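Local coordinates for protein ferredoxin--NADP reductase, apicoplast (Plasmodium falciparum, PDB 3JQQ) that uses FAD to pass electrons between ferredoxin and NADP(H) in the apicoplast, and may serve the terminal step of the DOXP/MEP pathway to isoprenoid precursors, at residues F173-T178 / E280-G285; S187-L192 / N227-F232; G209-Y214 / N238-H243; L273-K278 / K308-V313. The protein carries 1 engineered substitution. All coordinates share one frame; numbering follows the deposited sequence.

Contact 1: F173-T178 / E280-G285; sequences FIFIAT and ELYICG. With A2P (adenosine-2'-5'-diphosphate), chain J.
Tyr-282 N donates to Ile-174 O at 2.8 Å, nearly along the C=O axis, in a ladder of five bonds between strands only 8° from parallel. Ile-176 N to Tyr-282 O is as short, 2.8 Å, but more bent. Ile-174 N to Glu-280 O and Cys-284 N to Ile-176 O continue the ladder, which fades to a weak bond from Thr-178 N to Cys-284 O. On the face carrying Phe-173, Phe-175 and Tyr-282, the edge of Phe-175 turns toward the face of Tyr-282 in an offset T-shaped stack, Phe-175 CE2 to Tyr-282 CD1 3.7 Å, planes 75° apart. Buried Tyr-282 satisfies its hydroxyl on Asn-161 O. The other face is aliphatic: beta-branched Ile-174 and Ile-176 suit extended backbone, and Leu-281 CD1 lies tight against Ile-174 CG2 at 3.4 Å. At the C-terminal end, Thr-178 OG1, hydrogen-bonded to the backbone N of engineered Lys-286, sits 3.3 Å from Gly-285 CA, where glycine spares it a CB, while Thr-178 CB lies 3.7 Å from O4' of adenosine-2'-5'-diphosphate. Nucleotide at the C-terminal end of central parallel strands is the hallmark of a Rossmann-like NADP-binding domain.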
# COMPACT_ATOMS: atom_id res chain seq x y z
N PHE B 173 -24.93 0.49 11.96
CA PHE B 173 -23.68 0.64 11.21
C PHE B 173 -23.34 -0.58 10.36
O PHE B 173 -23.72 -1.71 10.67
CB PHE B 173 -22.51 0.89 12.17
CG PHE B 173 -22.64 2.12 13.01
CD1 PHE B 173 -23.06 2.04 14.33
CD2 PHE B 173 -22.33 3.37 12.49
CE1 PHE B 173 -23.17 3.18 15.11
CE2 PHE B 173 -22.43 4.51 13.27
CZ PHE B 173 -22.86 4.41 14.58
N ILE B 174 -22.61 -0.32 9.28
CA ILE B 174 -21.89 -1.36 8.56
C ILE B 174 -20.42 -0.95 8.53
O ILE B 174 -20.07 0.07 7.93
CB ILE B 174 -22.39 -1.52 7.12
CG1 ILE B 174 -23.83 -2.04 7.10
CG2 ILE B 174 -21.48 -2.45 6.32
CD1 ILE B 174 -24.48 -2.00 5.73
N PHE B 175 -19.57 -1.72 9.20
CA PHE B 175 -18.13 -1.46 9.18
C PHE B 175 -17.44 -2.45 8.25
O PHE B 175 -17.63 -3.65 8.36
CB PHE B 175 -17.52 -1.57 10.58
CG PHE B 175 -18.13 -0.64 11.60
CD1 PHE B 175 -18.33 -1.07 12.90
CD2 PHE B 175 -18.49 0.65 11.26
CE1 PHE B 175 -18.88 -0.23 13.85
CE2 PHE B 175 -19.05 1.50 12.21
CZ PHE B 175 -19.24 1.06 13.50
N ILE B 176 -16.63 -1.93 7.33
CA ILE B 176 -15.87 -2.79 6.42
C ILE B 176 -14.37 -2.55 6.61
O ILE B 176 -13.91 -1.42 6.57
CB ILE B 176 -16.29 -2.54 4.95
CG1 ILE B 176 -17.76 -2.92 4.75
CG2 ILE B 176 -15.40 -3.32 4.01
CD1 ILE B 176 -18.34 -2.45 3.44
N ALA B 177 -13.62 -3.63 6.84
CA ALA B 177 -12.21 -3.50 7.18
C ALA B 177 -11.30 -4.55 6.55
O ALA B 177 -11.74 -5.65 6.20
CB ALA B 177 -12.03 -3.49 8.69
N THR B 178 -10.03 -4.20 6.41
CA THR B 178 -8.97 -5.15 6.10
C THR B 178 -7.77 -4.87 6.99
O THR B 178 -7.44 -3.72 7.25
CB THR B 178 -8.52 -5.07 4.62
OG1 THR B 178 -7.98 -3.77 4.35
CG2 THR B 178 -9.69 -5.34 3.68
N GLU B 280 -25.11 3.68 8.73
CA GLU B 280 -23.91 4.42 8.36
C GLU B 280 -22.88 3.42 7.86
O GLU B 280 -22.58 2.44 8.54
CB GLU B 280 -23.35 5.19 9.56
CG GLU B 280 -24.16 6.43 9.95
CD GLU B 280 -24.01 7.56 8.95
OE1 GLU B 280 -22.89 7.72 8.39
OE2 GLU B 280 -25.00 8.27 8.71
N LEU B 281 -22.36 3.65 6.66
CA LEU B 281 -21.44 2.72 6.04
C LEU B 281 -20.00 3.22 6.13
O LEU B 281 -19.70 4.36 5.76
CB LEU B 281 -21.82 2.50 4.57
CG LEU B 281 -20.94 1.58 3.73
CD1 LEU B 281 -20.87 0.19 4.34
CD2 LEU B 281 -21.46 1.52 2.30
N TYR B 282 -19.12 2.38 6.65
CA TYR B 282 -17.71 2.73 6.80
C TYR B 282 -16.82 1.76 6.05
O TYR B 282 -17.05 0.55 6.06
CB TYR B 282 -17.32 2.75 8.28
CG TYR B 282 -17.88 3.92 9.05
CD1 TYR B 282 -19.21 3.96 9.41
CD2 TYR B 282 -17.06 4.98 9.42
CE1 TYR B 282 -19.73 5.03 10.12
CE2 TYR B 282 -17.56 6.06 10.12
CZ TYR B 282 -18.90 6.07 10.47
OH TYR B 282 -19.41 7.14 11.18
N ILE B 283 -15.78 2.29 5.41
CA ILE B 283 -14.82 1.46 4.71
C ILE B 283 -13.40 1.90 5.07
O ILE B 283 -13.00 3.03 4.78
CB ILE B 283 -15.01 1.53 3.19
CG1 ILE B 283 -16.38 0.94 2.81
CG2 ILE B 283 -13.89 0.80 2.47
CD1 ILE B 283 -16.82 1.28 1.39
N CYS B 284 -12.65 1.02 5.71
CA CYS B 284 -11.29 1.33 6.12
C CYS B 284 -10.32 0.21 5.74
O CYS B 284 -10.49 -0.94 6.17
CB CYS B 284 -11.21 1.59 7.62
SG CYS B 284 -9.59 2.17 8.17
N GLY B 285 -9.33 0.53 4.93
CA GLY B 285 -8.42 -0.49 4.44
C GLY B 285 -7.97 -0.20 3.02
O GLY B 285 -7.79 0.96 2.64
P1 A2P J . -3.72 -11.11 0.70
O1P A2P J . -4.11 -11.54 -0.69
O2P A2P J . -2.75 -9.95 0.74
O3P A2P J . -3.37 -12.25 1.63
P2 A2P J . -2.66 -6.52 4.85
O4P A2P J . -3.29 -5.41 5.65
O5P A2P J . -1.81 -6.05 3.69
O6P A2P J . -2.03 -7.61 5.69
O5' A2P J . -3.91 -7.25 4.14
C5' A2P J . -5.13 -7.42 4.86
C4' A2P J . -6.05 -8.34 4.07
O4' A2P J . -6.55 -7.66 2.92
C3' A2P J . -5.31 -9.57 3.57
O3' A2P J . -6.16 -10.71 3.75
C2' A2P J . -5.11 -9.32 2.10
O2' A2P J . -5.08 -10.53 1.34
C1' A2P J . -6.37 -8.54 1.80
N9 A2P J . -6.32 -7.87 0.47
C8 A2P J . -5.26 -7.81 -0.36
N7 A2P J . -5.58 -7.15 -1.50
C5 A2P J . -6.88 -6.78 -1.41
C6 A2P J . -7.85 -6.06 -2.26
N6 A2P J . -7.50 -5.57 -3.47
N1 A2P J . -9.11 -5.89 -1.78
C2 A2P J . -9.48 -6.37 -0.58
N3 A2P J . -8.65 -7.03 0.24
C4 A2P J . -7.36 -7.27 -0.11

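Contact 2: S187-L192 / N227-F232; sequences SFLKKL and NELEYF
Leu-189 lies across the ring of Phe-232, and this pair carries most of the meeting between two helices whose short axes stand 11.3 Å apart at a crossing angle of 42°. The backbone aims CB of Leu-189 at the other helix, and chi1 (-68°) puts CG anti to the carbonyl carbon, beside the backbone N. CB sits over one face of Phe-232, 4.1 Å from the ring centroid, as a CH-pi contact. Farther out, the Leu-189 CD1 methyl reaches Phe-232 CD1 at 3.6 Å, and the same methyl touches Leu-229 CD2 at 4.2 Å. A large flat phenylalanine suits so wide a gap, since its ring can bridge it and offer a broad face to a branched leucine.

Beside this apolar patch Lys-190 is fully stretched, its aliphatic chain passing Glu-228 with Lys-190 CE 4.3 Å from Glu-228 CG. A bend at chi2 (79°) swings CD of Glu-228 round, and its OE1 takes the bridging water. The two charged tips are not in contact; the water links them, accepting from Lys-190 NZ at 2.8 Å and donating to Glu-228 OE1 at 3.1 Å. Lys-190 NZ also bonds to Ser-106 O. Beneath the helices lies the parallel sheet: Leu-189 packs on Ile-211 and Ile-213 of strand 211-217 and on Ile-240 of the edge strand 240-246, while Leu-229 rests on Ile-242 and Tyr-244 of that same strand.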
# COMPACT_ATOMS: atom_id res chain seq x y z
N SER B 187 -12.28 1.18 18.20
CA SER B 187 -12.48 2.43 18.93
C SER B 187 -13.97 2.74 19.04
O SER B 187 -14.48 3.02 20.14
CB SER B 187 -11.75 3.58 18.22
OG SER B 187 -11.98 4.81 18.87
N PHE B 188 -14.66 2.69 17.91
CA PHE B 188 -16.10 2.88 17.89
C PHE B 188 -16.82 1.96 18.88
O PHE B 188 -17.64 2.41 19.68
CB PHE B 188 -16.67 2.66 16.49
CG PHE B 188 -16.19 3.66 15.47
CD1 PHE B 188 -16.32 3.40 14.12
CD2 PHE B 188 -15.59 4.85 15.86
CE1 PHE B 188 -15.89 4.30 13.17
CE2 PHE B 188 -15.14 5.76 14.92
CZ PHE B 188 -15.29 5.49 13.57
N LEU B 189 -16.50 0.67 18.82
CA LEU B 189 -17.19 -0.32 19.65
C LEU B 189 -16.95 -0.08 21.13
O LEU B 189 -17.85 -0.27 21.95
CB LEU B 189 -16.74 -1.74 19.27
CG LEU B 189 -17.16 -2.28 17.90
CD1 LEU B 189 -16.49 -3.62 17.63
CD2 LEU B 189 -18.68 -2.42 17.81
N LYS B 190 -15.74 0.33 21.47
CA LYS B 190 -15.41 0.62 22.86
C LYS B 190 -16.22 1.80 23.39
O LYS B 190 -16.61 1.81 24.55
CB LYS B 190 -13.90 0.87 23.02
CG LYS B 190 -13.06 -0.39 22.94
CD LYS B 190 -11.57 -0.07 22.90
CE LYS B 190 -10.73 -1.34 22.91
NZ LYS B 190 -9.28 -1.03 22.76
N LYS B 191 -16.49 2.78 22.53
CA LYS B 191 -17.33 3.90 22.93
C LYS B 191 -18.80 3.49 23.03
O LYS B 191 -19.47 3.78 24.02
CB LYS B 191 -17.20 5.08 21.97
CG LYS B 191 -18.19 6.20 22.26
CD LYS B 191 -18.10 7.33 21.25
CE LYS B 191 -19.25 8.32 21.41
NZ LYS B 191 -19.27 8.94 22.77
N LEU B 192 -19.29 2.80 22.00
CA LEU B 192 -20.71 2.45 21.92
C LEU B 192 -21.13 1.46 23.01
O LEU B 192 -22.18 1.62 23.63
CB LEU B 192 -21.04 1.87 20.54
CG LEU B 192 -20.77 2.77 19.32
CD1 LEU B 192 -20.75 1.94 18.04
CD2 LEU B 192 -21.79 3.89 19.22
N ASN B 227 -9.84 -10.73 20.74
CA ASN B 227 -10.36 -10.78 22.11
C ASN B 227 -11.60 -9.92 22.27
O ASN B 227 -12.65 -10.38 22.70
CB ASN B 227 -9.30 -10.31 23.11
CG ASN B 227 -8.17 -11.30 23.28
OD1 ASN B 227 -8.25 -12.44 22.83
ND2 ASN B 227 -7.11 -10.87 23.96
N GLU B 228 -11.44 -8.64 21.93
CA GLU B 228 -12.54 -7.68 22.00
C GLU B 228 -13.68 -8.09 21.09
O GLU B 228 -14.84 -8.11 21.50
CB GLU B 228 -12.04 -6.29 21.63
CG GLU B 228 -11.08 -5.66 22.63
CD GLU B 228 -9.67 -6.20 22.50
OE1 GLU B 228 -8.80 -5.75 23.28
OE2 GLU B 228 -9.42 -7.05 21.63
N LEU B 229 -13.36 -8.42 19.84
CA LEU B 229 -14.37 -8.78 18.86
C LEU B 229 -15.20 -9.98 19.32
O LEU B 229 -16.42 -10.00 19.15
CB LEU B 229 -13.74 -9.07 17.49
CG LEU B 229 -13.24 -7.87 16.68
CD1 LEU B 229 -12.45 -8.33 15.45
CD2 LEU B 229 -14.39 -6.96 16.28
N GLU B 230 -14.53 -10.97 19.91
CA GLU B 230 -15.23 -12.13 20.44
C GLU B 230 -16.02 -11.78 21.69
O GLU B 230 -17.08 -12.35 21.95
CB GLU B 230 -14.25 -13.27 20.72
CG GLU B 230 -13.85 -14.05 19.48
CD GLU B 230 -12.91 -15.20 19.77
OE1 GLU B 230 -12.12 -15.09 20.74
OE2 GLU B 230 -12.96 -16.21 19.04
N TYR B 231 -15.52 -10.81 22.46
CA TYR B 231 -16.22 -10.38 23.66
C TYR B 231 -17.51 -9.64 23.32
O TYR B 231 -18.52 -9.78 24.02
CB TYR B 231 -15.32 -9.49 24.53
CG TYR B 231 -16.07 -8.78 25.64
CD1 TYR B 231 -16.30 -9.41 26.86
CD2 TYR B 231 -16.56 -7.49 25.47
CE1 TYR B 231 -16.99 -8.76 27.88
CE2 TYR B 231 -17.24 -6.84 26.48
CZ TYR B 231 -17.46 -7.48 27.68
OH TYR B 231 -18.14 -6.84 28.68
N PHE B 232 -17.48 -8.86 22.24
CA PHE B 232 -18.67 -8.13 21.83
C PHE B 232 -19.73 -9.07 21.28
O PHE B 232 -20.93 -8.88 21.53
CB PHE B 232 -18.31 -7.06 20.79
CG PHE B 232 -17.40 -5.99 21.31
CD1 PHE B 232 -16.24 -5.66 20.63
CD2 PHE B 232 -17.69 -5.31 22.49
CE1 PHE B 232 -15.39 -4.68 21.10
CE2 PHE B 232 -16.84 -4.33 22.97
CZ PHE B 232 -15.69 -4.01 22.28
O HOH W 1 -7.42 -3.00 23.49

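Contact 3: G209-Y214 / N238-H243; sequences GYITIY and NNINIH
Tyr-210 lays its ring alongside the residues that lead into the neighbouring strand and touches four in a row, Asn-238 to Asn-241. From CB the chain sets out with CG anti to the backbone N (chi1 -158°). CD1 then comes 3.3 Å from Asn-238 O, which lies at the ring's edge near its plane, where an aromatic C-H can face a carbonyl oxygen. CE1 shares that oxygen and also passes Ile-240 N at 3.7 Å. CZ nears Asn-241 CB, and the tip, OH, rests against the same CB at 3.4 Å. A tyrosine suits this place because its ring packs against backbone while the hydroxyl at the tip suits a partly exposed margin.

Nearby, Asn-239 ND2 donates to Gly-209 O at 3.2 Å from above the carbonyl plane, extending the bonding past the start of the strands. The regular ladder then alternates from Ile-211 N to Asn-239 O through to His-243 N on Ile-213 O, a straight 2.7 Å bond. Isoleucines fill the buried face, with Ile-213 CD1 3.9 Å from Ile-240 CD1. On the opposite face, the rings of Tyr-214 and His-243 run near parallel (21°) but slid so far apart that they barely overlap, Tyr-214 CE2 meeting His-243 CD2. Strand 211-217, helix 226-235 and strand 240-246 form a beta-alpha-beta crossover, which here completes one edge of the parallel sheet of the Rossmann-like NADP-binding domain.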
# COMPACT_ATOMS: atom_id res chain seq x y z
N GLY B 209 -28.33 -0.27 18.81
CA GLY B 209 -28.42 -0.34 17.35
C GLY B 209 -27.82 -1.65 16.84
O GLY B 209 -27.37 -2.47 17.63
N TYR B 210 -27.82 -1.84 15.53
CA TYR B 210 -27.25 -3.05 14.95
C TYR B 210 -26.01 -2.76 14.12
O TYR B 210 -26.02 -1.89 13.25
CB TYR B 210 -28.29 -3.80 14.11
CG TYR B 210 -27.97 -5.27 13.94
CD1 TYR B 210 -27.81 -6.10 15.05
CD2 TYR B 210 -27.84 -5.84 12.68
CE1 TYR B 210 -27.51 -7.44 14.90
CE2 TYR B 210 -27.54 -7.18 12.52
CZ TYR B 210 -27.38 -7.98 13.64
OH TYR B 210 -27.09 -9.32 13.50
N ILE B 211 -24.95 -3.50 14.39
CA ILE B 211 -23.67 -3.32 13.69
C ILE B 211 -23.29 -4.57 12.91
O ILE B 211 -23.28 -5.68 13.45
CB ILE B 211 -22.54 -2.97 14.68
CG1 ILE B 211 -22.88 -1.68 15.44
CG2 ILE B 211 -21.21 -2.86 13.95
CD1 ILE B 211 -22.02 -1.45 16.66
N THR B 212 -23.00 -4.39 11.63
CA THR B 212 -22.55 -5.50 10.79
C THR B 212 -21.12 -5.26 10.35
O THR B 212 -20.80 -4.24 9.75
CB THR B 212 -23.44 -5.65 9.53
OG1 THR B 212 -24.82 -5.60 9.91
CG2 THR B 212 -23.15 -6.98 8.84
N ILE B 213 -20.25 -6.22 10.67
CA ILE B 213 -18.83 -6.06 10.39
C ILE B 213 -18.34 -7.04 9.33
O ILE B 213 -18.56 -8.25 9.44
CB ILE B 213 -18.00 -6.24 11.68
CG1 ILE B 213 -18.56 -5.36 12.79
CG2 ILE B 213 -16.54 -5.91 11.41
CD1 ILE B 213 -17.62 -5.16 13.95
N TYR B 214 -17.70 -6.50 8.31
CA TYR B 214 -17.07 -7.30 7.27
C TYR B 214 -15.57 -7.09 7.36
O TYR B 214 -15.08 -5.99 7.12
CB TYR B 214 -17.59 -6.90 5.89
CG TYR B 214 -19.08 -7.06 5.71
CD1 TYR B 214 -19.93 -5.96 5.77
CD2 TYR B 214 -19.64 -8.31 5.48
CE1 TYR B 214 -21.30 -6.10 5.61
CE2 TYR B 214 -21.01 -8.46 5.32
CZ TYR B 214 -21.83 -7.36 5.38
OH TYR B 214 -23.19 -7.50 5.22
N ASN B 238 -27.13 -9.80 19.93
CA ASN B 238 -28.25 -9.28 19.15
C ASN B 238 -27.97 -7.89 18.60
O ASN B 238 -28.81 -7.30 17.92
CB ASN B 238 -29.53 -9.27 20.00
CG ASN B 238 -30.03 -10.67 20.31
OD1 ASN B 238 -30.04 -11.09 21.47
ND2 ASN B 238 -30.43 -11.41 19.28
N ASN B 239 -26.78 -7.37 18.89
CA ASN B 239 -26.39 -6.03 18.44
C ASN B 239 -25.18 -6.03 17.52
O ASN B 239 -24.74 -4.97 17.07
CB ASN B 239 -26.14 -5.12 19.64
CG ASN B 239 -27.35 -4.98 20.54
OD1 ASN B 239 -27.33 -5.40 21.70
ND2 ASN B 239 -28.42 -4.40 20.00
N ILE B 240 -24.63 -7.21 17.23
CA ILE B 240 -23.45 -7.31 16.37
C ILE B 240 -23.36 -8.63 15.59
O ILE B 240 -23.69 -9.70 16.11
CB ILE B 240 -22.15 -7.12 17.17
CG1 ILE B 240 -21.01 -6.66 16.25
CG2 ILE B 240 -21.78 -8.39 17.92
CD1 ILE B 240 -19.81 -6.10 16.99
N ASN B 241 -22.91 -8.53 14.34
CA ASN B 241 -22.71 -9.69 13.48
C ASN B 241 -21.43 -9.52 12.67
O ASN B 241 -21.30 -8.57 11.89
CB ASN B 241 -23.91 -9.86 12.54
CG ASN B 241 -23.87 -11.16 11.76
OD1 ASN B 241 -23.34 -12.17 12.24
ND2 ASN B 241 -24.43 -11.15 10.55
N ILE B 242 -20.47 -10.42 12.87
CA ILE B 242 -19.17 -10.30 12.24
C ILE B 242 -18.95 -11.34 11.14
O ILE B 242 -19.04 -12.54 11.38
CB ILE B 242 -18.02 -10.47 13.26
CG1 ILE B 242 -18.16 -9.45 14.39
CG2 ILE B 242 -16.67 -10.35 12.56
CD1 ILE B 242 -17.24 -9.72 15.56
N HIS B 243 -18.66 -10.87 9.93
CA HIS B 243 -18.32 -11.75 8.82
C HIS B 243 -16.83 -11.66 8.49
O HIS B 243 -16.33 -10.60 8.12
CB HIS B 243 -19.17 -11.41 7.59
CG HIS B 243 -20.64 -11.54 7.81
ND1 HIS B 243 -21.25 -12.75 8.06
CD2 HIS B 243 -21.63 -10.62 7.80
CE1 HIS B 243 -22.56 -12.57 8.20
NE2 HIS B 243 -22.81 -11.28 8.05

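Contact 4: L273-K278 / K308-V313; sequences LFNNYK and KKRVHV
A cation-pi stack of Arg-310 on Phe-274 ties the last turn of helix 267-276 to the entry of strand 311-315, an outermost strand of the parallel sheet in the Rossmann-like NADP-binding domain. The two side chains reach toward each other tip to tip. The guanidinium lies flat on the ring, Arg-310 CZ 3.9 Å from the centroid of Phe-274 and the planes only 14° apart; within the stack the closest atoms are Arg-310 NH2 and Phe-274 CE2, at 3.3 Å. A bend at chi3 (-83°) turns Arg-310 NE out of line with the rest of the chain.

The edge of the same flat group does different work. Arg-310 NH1 donates to Phe-274 O at 2.8 Å with an N-H...O angle of 162°, and that oxygen lies in the guanidinium plane. One phenylalanine is therefore gripped twice, through its ring and through its carbonyl. Arginine suits the place because its face can stack while its in-plane N-H groups bond, and the carbonyls at a helix C-terminus would be expected to favour a positive charge. NH1 has a second, weak bond to Cys-279 O just beyond the segment, and it lies 3.3 Å from Lys-278 CA, where the backbone takes a left-handed conformation. Lys-306 NZ lies close to NH2, a like charge that may offset part of this benefit. Beyond the stack, Phe-274 and Val-311 both pack on Leu-281, and Val-311 CG2 meets Phe-274 CE1 at 4.3 Å.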
# COMPACT_ATOMS: atom_id res chain seq x y z
N LEU B 273 -29.74 -3.84 4.46
CA LEU B 273 -29.18 -3.27 5.69
C LEU B 273 -28.96 -1.77 5.55
O LEU B 273 -29.36 -0.99 6.42
CB LEU B 273 -27.87 -3.96 6.08
CG LEU B 273 -27.97 -5.24 6.91
CD1 LEU B 273 -26.61 -5.90 7.04
CD2 LEU B 273 -28.56 -4.94 8.28
N PHE B 274 -28.31 -1.36 4.47
CA PHE B 274 -28.02 0.05 4.25
C PHE B 274 -29.28 0.89 4.05
O PHE B 274 -29.37 2.01 4.54
CB PHE B 274 -27.06 0.24 3.07
CG PHE B 274 -26.75 1.69 2.78
CD1 PHE B 274 -25.82 2.37 3.55
CD2 PHE B 274 -27.39 2.36 1.75
CE1 PHE B 274 -25.54 3.70 3.29
CE2 PHE B 274 -27.10 3.68 1.49
CZ PHE B 274 -26.18 4.36 2.26
N ASN B 275 -30.25 0.34 3.33
CA ASN B 275 -31.46 1.09 2.99
C ASN B 275 -32.61 0.97 4.01
O ASN B 275 -33.23 1.97 4.36
CB ASN B 275 -31.95 0.73 1.58
CG ASN B 275 -31.13 1.39 0.49
OD1 ASN B 275 -30.63 2.50 0.67
ND2 ASN B 275 -31.01 0.73 -0.65
N ASN B 276 -32.87 -0.25 4.47
CA ASN B 276 -33.98 -0.48 5.41
C ASN B 276 -33.66 -0.14 6.86
O ASN B 276 -34.56 0.08 7.67
CB ASN B 276 -34.49 -1.92 5.30
CG ASN B 276 -35.36 -2.14 4.08
OD1 ASN B 276 -36.11 -1.25 3.66
ND2 ASN B 276 -35.27 -3.33 3.49
N TYR B 277 -32.37 -0.10 7.20
CA TYR B 277 -31.95 0.19 8.57
C TYR B 277 -31.16 1.50 8.69
O TYR B 277 -30.59 1.79 9.73
CB TYR B 277 -31.14 -0.98 9.15
CG TYR B 277 -31.97 -2.21 9.44
CD1 TYR B 277 -32.15 -3.20 8.48
CD2 TYR B 277 -32.59 -2.38 10.68
CE1 TYR B 277 -32.91 -4.32 8.74
CE2 TYR B 277 -33.35 -3.51 10.94
CZ TYR B 277 -33.51 -4.47 9.97
OH TYR B 277 -34.27 -5.59 10.23
N LYS B 278 -31.14 2.27 7.60
CA LYS B 278 -30.48 3.58 7.60
C LYS B 278 -29.05 3.52 8.14
O LYS B 278 -28.61 4.42 8.86
CB LYS B 278 -31.32 4.59 8.39
CG LYS B 278 -32.66 4.91 7.75
CD LYS B 278 -33.58 5.64 8.71
CE LYS B 278 -34.97 5.79 8.12
NZ LYS B 278 -35.91 6.48 9.05
N LYS B 308 -24.75 9.85 0.32
CA LYS B 308 -23.30 10.02 0.36
C LYS B 308 -22.84 10.63 1.68
O LYS B 308 -21.65 10.65 1.97
CB LYS B 308 -22.82 10.85 -0.84
CG LYS B 308 -22.65 10.02 -2.11
CD LYS B 308 -22.73 10.87 -3.36
CE LYS B 308 -22.57 10.01 -4.60
NZ LYS B 308 -22.93 10.75 -5.85
N LYS B 309 -23.79 11.13 2.47
CA LYS B 309 -23.48 11.64 3.80
C LYS B 309 -23.27 10.47 4.74
O LYS B 309 -22.61 10.59 5.77
CB LYS B 309 -24.62 12.52 4.33
CG LYS B 309 -25.77 11.73 4.97
CD LYS B 309 -26.74 12.63 5.73
CE LYS B 309 -26.15 13.15 7.04
NZ LYS B 309 -27.10 14.03 7.77
N ARG B 310 -23.83 9.33 4.36
CA ARG B 310 -23.84 8.14 5.20
C ARG B 310 -22.64 7.22 4.95
O ARG B 310 -22.40 6.29 5.71
CB ARG B 310 -25.14 7.36 5.00
CG ARG B 310 -26.39 8.10 5.46
CD ARG B 310 -27.54 7.13 5.68
NE ARG B 310 -28.25 6.81 4.44
CZ ARG B 310 -28.81 5.63 4.19
NH1 ARG B 310 -28.72 4.65 5.07
NH2 ARG B 310 -29.44 5.43 3.04
N VAL B 311 -21.90 7.49 3.88
CA VAL B 311 -20.77 6.66 3.51
C VAL B 311 -19.44 7.30 3.92
O VAL B 311 -19.22 8.49 3.69
CB VAL B 311 -20.76 6.35 2.00
CG1 VAL B 311 -19.49 5.60 1.61
CG2 VAL B 311 -21.99 5.56 1.61
N HIS B 312 -18.57 6.50 4.53
CA HIS B 312 -17.27 6.98 4.99
C HIS B 312 -16.16 6.06 4.50
O HIS B 312 -16.28 4.83 4.59
CB HIS B 312 -17.22 7.04 6.51
CG HIS B 312 -18.31 7.87 7.12
ND1 HIS B 312 -18.11 9.18 7.52
CD2 HIS B 312 -19.60 7.58 7.41
CE1 HIS B 312 -19.23 9.65 8.02
NE2 HIS B 312 -20.15 8.71 7.97
N VAL B 313 -15.09 6.64 3.98
CA VAL B 313 -13.98 5.85 3.46
C VAL B 313 -12.63 6.40 3.90
O VAL B 313 -12.37 7.60 3.80
CB VAL B 313 -14.02 5.76 1.92
CG1 VAL B 313 -13.87 7.14 1.31
CG2 VAL B 313 -12.94 4.82 1.41

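Contacts 1 and 3 are parallel strand pairs of one sheet, joined where Phe-175 and Ala-177 bond to the backbone of Tyr-214. Contact 1 is the buried centre and reaches the nucleotide; contact 3, at one edge, has a polar, partly exposed side. Contact 2 is a buried helix pair that covers the isoleucine face of contact 3 and, through Phe-188, touches the aromatic face of contact 1. Contact 4 is only partly buried and includes the start of the other edge strand, where the backbone of His-312 bonds to strand 280-285. The chemistry shifts accordingly: backbone ladders in contacts 1 and 3, apolar packing with a water bridge in contact 2, and one stacked, hydrogen-bonded arginine in contact 4.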